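Local coordinates for protein succinylglutamate desuccinylase (Vibrio parahaemolyticus, PDB 2BCO) that probably hydrolyses N-succinylglutamate to succinate and glutamate with one zinc ion per subunit, the last step of arginine breakdown by the succinyltransferase pathway, at residues Arg264-Leu269 with Arg322-Val327; Asp271-Met276 with Gly294-Lys299. One frame throughout, in Å; residues are numbered along the deposited sequence.

Interaction 1. Residues Arg264-Leu269 with Arg322-Val327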
# COMPACT_ATOMS: atom_id res chain seq x y z
N ARG A 264 -5.44 19.38 -7.86
CA ARG A 264 -6.58 19.78 -7.05
C ARG A 264 -7.43 18.58 -6.65
O ARG A 264 -7.36 17.52 -7.27
CB ARG A 264 -7.43 20.83 -7.78
CG ARG A 264 -7.92 20.44 -9.15
CD ARG A 264 -8.18 21.70 -9.97
NE ARG A 264 -8.72 21.40 -11.30
CZ ARG A 264 -9.97 21.01 -11.53
NH1 ARG A 264 -10.82 20.89 -10.52
NH2 ARG A 264 -10.36 20.75 -12.76
N THR A 265 -8.21 18.77 -5.59
CA THR A 265 -9.07 17.71 -5.07
C THR A 265 -10.53 18.05 -5.38
O THR A 265 -10.98 19.16 -5.10
CB THR A 265 -8.85 17.55 -3.55
OG1 THR A 265 -9.63 16.45 -3.06
CG2 THR A 265 -9.25 18.81 -2.81
N ILE A 266 -11.25 17.10 -5.96
CA ILE A 266 -12.66 17.29 -6.32
C ILE A 266 -13.59 16.84 -5.19
O ILE A 266 -13.51 15.70 -4.73
CB ILE A 266 -13.01 16.49 -7.60
CG1 ILE A 266 -12.07 16.87 -8.74
CG2 ILE A 266 -14.46 16.75 -7.99
CD1 ILE A 266 -12.05 18.35 -9.08
N VAL A 267 -14.48 17.73 -4.76
CA VAL A 267 -15.42 17.41 -3.69
C VAL A 267 -16.87 17.52 -4.16
O VAL A 267 -17.26 18.54 -4.74
CB VAL A 267 -15.23 18.35 -2.48
CG1 VAL A 267 -16.13 17.91 -1.34
CG2 VAL A 267 -13.77 18.36 -2.06
N ARG A 268 -17.67 16.48 -3.91
CA ARG A 268 -19.08 16.47 -4.30
C ARG A 268 -19.90 17.45 -3.45
O ARG A 268 -20.02 17.28 -2.23
CB ARG A 268 -19.66 15.06 -4.16
CG ARG A 268 -21.13 14.93 -4.57
CD ARG A 268 -21.57 13.48 -4.51
NE ARG A 268 -22.93 13.26 -5.00
CZ ARG A 268 -23.45 12.06 -5.24
NH1 ARG A 268 -22.72 10.96 -5.04
NH2 ARG A 268 -24.69 11.93 -5.69
N LEU A 269 -20.47 18.45 -4.11
CA LEU A 269 -21.27 19.47 -3.44
C LEU A 269 -22.77 19.22 -3.49
O LEU A 269 -23.49 19.52 -2.53
CB LEU A 269 -20.97 20.85 -4.04
CG LEU A 269 -20.04 21.79 -3.26
CD1 LEU A 269 -20.75 22.26 -2.00
CD2 LEU A 269 -18.73 21.09 -2.93
N ARG A 322 -14.55 13.53 -1.02
CA ARG A 322 -13.88 13.74 -2.29
C ARG A 322 -14.27 12.69 -3.31
O ARG A 322 -14.35 11.50 -3.00
CB ARG A 322 -12.35 13.77 -2.12
CG ARG A 322 -11.64 12.42 -2.10
CD ARG A 322 -10.15 12.67 -2.30
NE ARG A 322 -9.34 11.46 -2.19
CZ ARG A 322 -9.48 10.39 -2.96
NH1 ARG A 322 -10.42 10.35 -3.90
NH2 ARG A 322 -8.67 9.35 -2.79
N ALA A 323 -14.53 13.15 -4.54
CA ALA A 323 -14.93 12.27 -5.63
C ALA A 323 -13.78 11.93 -6.56
O ALA A 323 -13.86 10.97 -7.32
CB ALA A 323 -16.05 12.92 -6.41
N ALA A 324 -12.71 12.73 -6.52
CA ALA A 324 -11.57 12.48 -7.39
C ALA A 324 -10.35 13.34 -7.07
O ALA A 324 -10.41 14.33 -6.34
CB ALA A 324 -11.97 12.70 -8.85
N LEU A 325 -9.23 12.93 -7.65
CA LEU A 325 -7.96 13.62 -7.49
C LEU A 325 -7.53 14.03 -8.88
O LEU A 325 -7.70 13.28 -9.83
CB LEU A 325 -6.92 12.68 -6.89
CG LEU A 325 -6.24 13.02 -5.56
CD1 LEU A 325 -7.10 13.95 -4.71
CD2 LEU A 325 -5.97 11.71 -4.81
N MSE A 326 -7.03 15.25 -9.02
CA MSE A 326 -6.53 15.71 -10.31
C MSE A 326 -5.05 15.86 -10.04
O MSE A 326 -4.65 16.59 -9.13
CB MSE A 326 -7.14 17.06 -10.69
CG MSE A 326 -8.65 17.04 -10.93
SE MSE A 326 -9.13 15.92 -12.41
CE MSE A 326 -9.01 17.24 -13.83
N VAL A 327 -4.23 15.16 -10.80
CA VAL A 327 -2.79 15.20 -10.60
C VAL A 327 -2.03 15.60 -11.84
O VAL A 327 -2.59 15.64 -12.94
CB VAL A 327 -2.29 13.83 -10.13
CG1 VAL A 327 -3.09 13.39 -8.91
CG2 VAL A 327 -2.44 12.82 -11.26

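Interaction 2. Residues Asp271-Met276 with Gly294-Lys299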
# COMPACT_ATOMS: atom_id res chain seq x y z
N ASP A 271 -26.32 16.66 -4.97
CA ASP A 271 -26.81 15.31 -5.20
C ASP A 271 -26.68 14.94 -6.68
O ASP A 271 -26.41 13.79 -7.02
CB ASP A 271 -28.27 15.21 -4.75
CG ASP A 271 -28.79 13.78 -4.75
OD1 ASP A 271 -28.86 13.17 -5.83
OD2 ASP A 271 -29.14 13.28 -3.66
N ASP A 272 -26.88 15.93 -7.54
CA ASP A 272 -26.79 15.74 -8.99
C ASP A 272 -25.34 15.94 -9.41
O ASP A 272 -24.94 17.01 -9.85
CB ASP A 272 -27.70 16.74 -9.71
CG ASP A 272 -27.65 16.59 -11.22
OD1 ASP A 272 -27.62 15.44 -11.71
OD2 ASP A 272 -27.64 17.63 -11.91
N PHE A 273 -24.56 14.87 -9.28
CA PHE A 273 -23.14 14.88 -9.59
C PHE A 273 -22.83 13.68 -10.48
O PHE A 273 -23.40 12.60 -10.29
CB PHE A 273 -22.35 14.78 -8.28
CG PHE A 273 -20.86 14.73 -8.44
CD1 PHE A 273 -20.10 15.89 -8.39
CD2 PHE A 273 -20.20 13.51 -8.62
CE1 PHE A 273 -18.70 15.85 -8.52
CE2 PHE A 273 -18.81 13.45 -8.75
CZ PHE A 273 -18.06 14.62 -8.69
N ASP A 274 -21.94 13.84 -11.46
CA ASP A 274 -21.57 12.72 -12.32
C ASP A 274 -20.41 13.07 -13.24
O ASP A 274 -19.99 14.22 -13.32
CB ASP A 274 -22.77 12.27 -13.16
CG ASP A 274 -22.75 10.77 -13.47
OD1 ASP A 274 -21.66 10.17 -13.45
OD2 ASP A 274 -23.83 10.21 -13.73
N PHE A 275 -19.89 12.06 -13.92
CA PHE A 275 -18.78 12.24 -14.85
C PHE A 275 -19.26 11.85 -16.23
O PHE A 275 -20.25 11.14 -16.36
CB PHE A 275 -17.62 11.33 -14.45
CG PHE A 275 -17.09 11.58 -13.07
CD1 PHE A 275 -16.52 12.82 -12.73
CD2 PHE A 275 -17.11 10.57 -12.11
CE1 PHE A 275 -16.00 13.04 -11.46
CE2 PHE A 275 -16.59 10.79 -10.83
CZ PHE A 275 -16.03 12.02 -10.51
N MSE A 276 -18.57 12.31 -17.27
CA MSE A 276 -18.97 11.98 -18.63
C MSE A 276 -18.38 10.65 -19.08
O MSE A 276 -18.97 9.95 -19.91
CB MSE A 276 -18.55 13.08 -19.59
CG MSE A 276 -19.14 14.44 -19.26
SE MSE A 276 -18.73 15.77 -20.60
CE MSE A 276 -20.40 15.79 -21.56
N GLY A 294 -17.28 16.21 -16.42
CA GLY A 294 -18.32 15.91 -15.46
C GLY A 294 -19.05 17.17 -15.06
O GLY A 294 -18.91 18.21 -15.70
N HIS A 295 -19.83 17.08 -13.99
CA HIS A 295 -20.57 18.23 -13.51
C HIS A 295 -21.03 18.01 -12.08
O HIS A 295 -21.29 16.88 -11.65
CB HIS A 295 -21.78 18.48 -14.43
CG HIS A 295 -22.81 17.40 -14.38
ND1 HIS A 295 -23.73 17.30 -13.36
CD2 HIS A 295 -23.05 16.36 -15.21
CE1 HIS A 295 -24.50 16.25 -13.57
NE2 HIS A 295 -24.11 15.66 -14.68
N ASP A 296 -21.10 19.10 -11.32
CA ASP A 296 -21.52 19.06 -9.93
C ASP A 296 -22.65 20.08 -9.84
O ASP A 296 -22.41 21.29 -9.79
CB ASP A 296 -20.36 19.47 -9.02
CG ASP A 296 -20.57 19.05 -7.58
OD1 ASP A 296 -21.72 19.15 -7.09
OD2 ASP A 296 -19.59 18.64 -6.94
N GLY A 297 -23.89 19.58 -9.82
CA GLY A 297 -25.03 20.48 -9.77
C GLY A 297 -25.12 21.18 -11.11
O GLY A 297 -25.41 20.54 -12.13
N ASP A 298 -24.85 22.48 -11.13
CA ASP A 298 -24.91 23.25 -12.38
C ASP A 298 -23.50 23.50 -12.89
O ASP A 298 -23.24 23.44 -14.10
CB ASP A 298 -25.60 24.59 -12.15
CG ASP A 298 -27.00 24.45 -11.57
OD1 ASP A 298 -27.83 23.73 -12.18
OD2 ASP A 298 -27.27 25.06 -10.52
N LYS A 299 -22.59 23.79 -11.97
CA LYS A 299 -21.19 24.08 -12.29
C LYS A 299 -20.50 22.82 -12.80
O LYS A 299 -20.34 21.84 -12.06
CB LYS A 299 -20.48 24.60 -11.04
CG LYS A 299 -19.40 25.65 -11.32
CD LYS A 299 -18.23 25.09 -12.10
CE LYS A 299 -17.14 26.14 -12.27
NZ LYS A 299 -15.94 25.59 -12.97

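Interaction 1. Residues Arg264-Leu269 with Arg322-Val327
Two faces of an antiparallel strand pair, 264-267 against 322-327, differ in burial. The face of Arg264, Ile266, Ala324 and Met326 carries more of the contact surface, and all but Arg264 are buried: Ile266 places CB 4.1 Å from Ala324 CB, and its CG1 lies 4.1 Å from Met326 CG. Arg264 runs alongside Met326, a selenomethionine: CG takes the crowded position between backbone N and carbonyl carbon (chi1 55°), and the extended chain turns one guanidinium face over Met326 CG. Glu308 salt-bridges Arg264 NE. Arg264 N reaches Met326 O on a lone pair at 3.2 Å, and Met326 N meets Arg264 O at 2.9 Å, nearly along the C=O axis. The register slips by one residue at a classic beta bulge, where strands 258-267 and 322-335 pair within the barrel-sandwich hybrid domain and Ala323 and Ala324 both oppose Ile266. Ile266 N reaches Ala324 O at 2.9 Å, and Ala323 N reaches Ile266 O at 2.8 Å, each donor about 30° out of the carbonyl plane. Val267 and Arg322 form a non-hydrogen-bonded antiparallel pair. On this more exposed face Thr265 OG1 lies 3.9 Å from both Arg322 CD and Leu325 CD1, while the Arg322 guanidinium leads away, one face under Leu325 CD2.

Interaction 2. Residues Asp271-Met276 with Gly294-Lys299
Phe273 and Asp296 both set CG anti to the backbone N (chi1 178° for Phe273), and from this non-hydrogen-bonded pair the carboxylate comes to the edge of the ring. Asp296 OD2 lies 3.2 Å from Phe273 CD1, near the ring plane, and the carboxylate is turned 77° from that plane. A carboxylate oxygen at the ring edge is consistent with a weak attraction to the ring hydrogens. Hydrogen bonds between OD1 and His270 ND1, and from Leu269 N to OD2, fix the carboxylate there. On the sheet face that carries Asp274 and His295, the histidine CG is in the crowded position between N and carbonyl carbon (chi1 66°). This brings one imidazole face over Asp274 N and its CE1 edge to Asp272 OD1 at 3.7 Å. The Asp272 carboxylate stays 4.2 Å (OD2 to ND1) from the His295 ring nitrogen, too far to count as a salt bridge, though acidic neighbours might favour a protonated histidine.

The backbone evidence is more regular. Asp274 and His295 form a hydrogen-bonded antiparallel pair, with Asp274 N to His295 O at 3.1 Å and His295 N to Asp274 O at 2.9 Å, each nearly along its C=O axis. Gly297 N closes the end on Asp272 O at 2.8 Å, where Asp272 centres an inverse gamma turn. Gly294, with no side chain, lets its CA come 3.7 Å from Phe275 CA and 3.2 Å from Asp274 O. Asp274 OD1 takes Phe275 N through its anti lone pair.

A type II' turn from Asp296 to Lys299, spanned by a bond from Asp296 N to Lys299 O, reverses the chain, its Gly297 at positive phi. Strand 292-296 is therefore the middle of a three-stranded antiparallel sheet, with 273-275 along one edge and 299-302 along the other, and Leu301 of the latter touches both Phe273 and Phe275.

Overall arrangement
Both contacts are antiparallel pairings within the barrel-sandwich hybrid domain, but they join different strands, and their centres lie 12 Å apart. Interaction 1 sits nearer the middle of the chain, with Arg322 about 11 Å (side chain to ion) from the zinc; interaction 2 lies farther out, away from the zinc site. Each is partly buried. Both rest on backbone bonds, four in the inner contact and three in the outer; beside them the inner one packs aliphatic and selenomethionine groups, and the outer one places carboxylates at ring edges. They meet directly: Asp296 OD2 receives a probable hydrogen bond from Leu269 N at 3.0 Å, and Ala323 CB packs on Phe273 CZ at 3.5 Å.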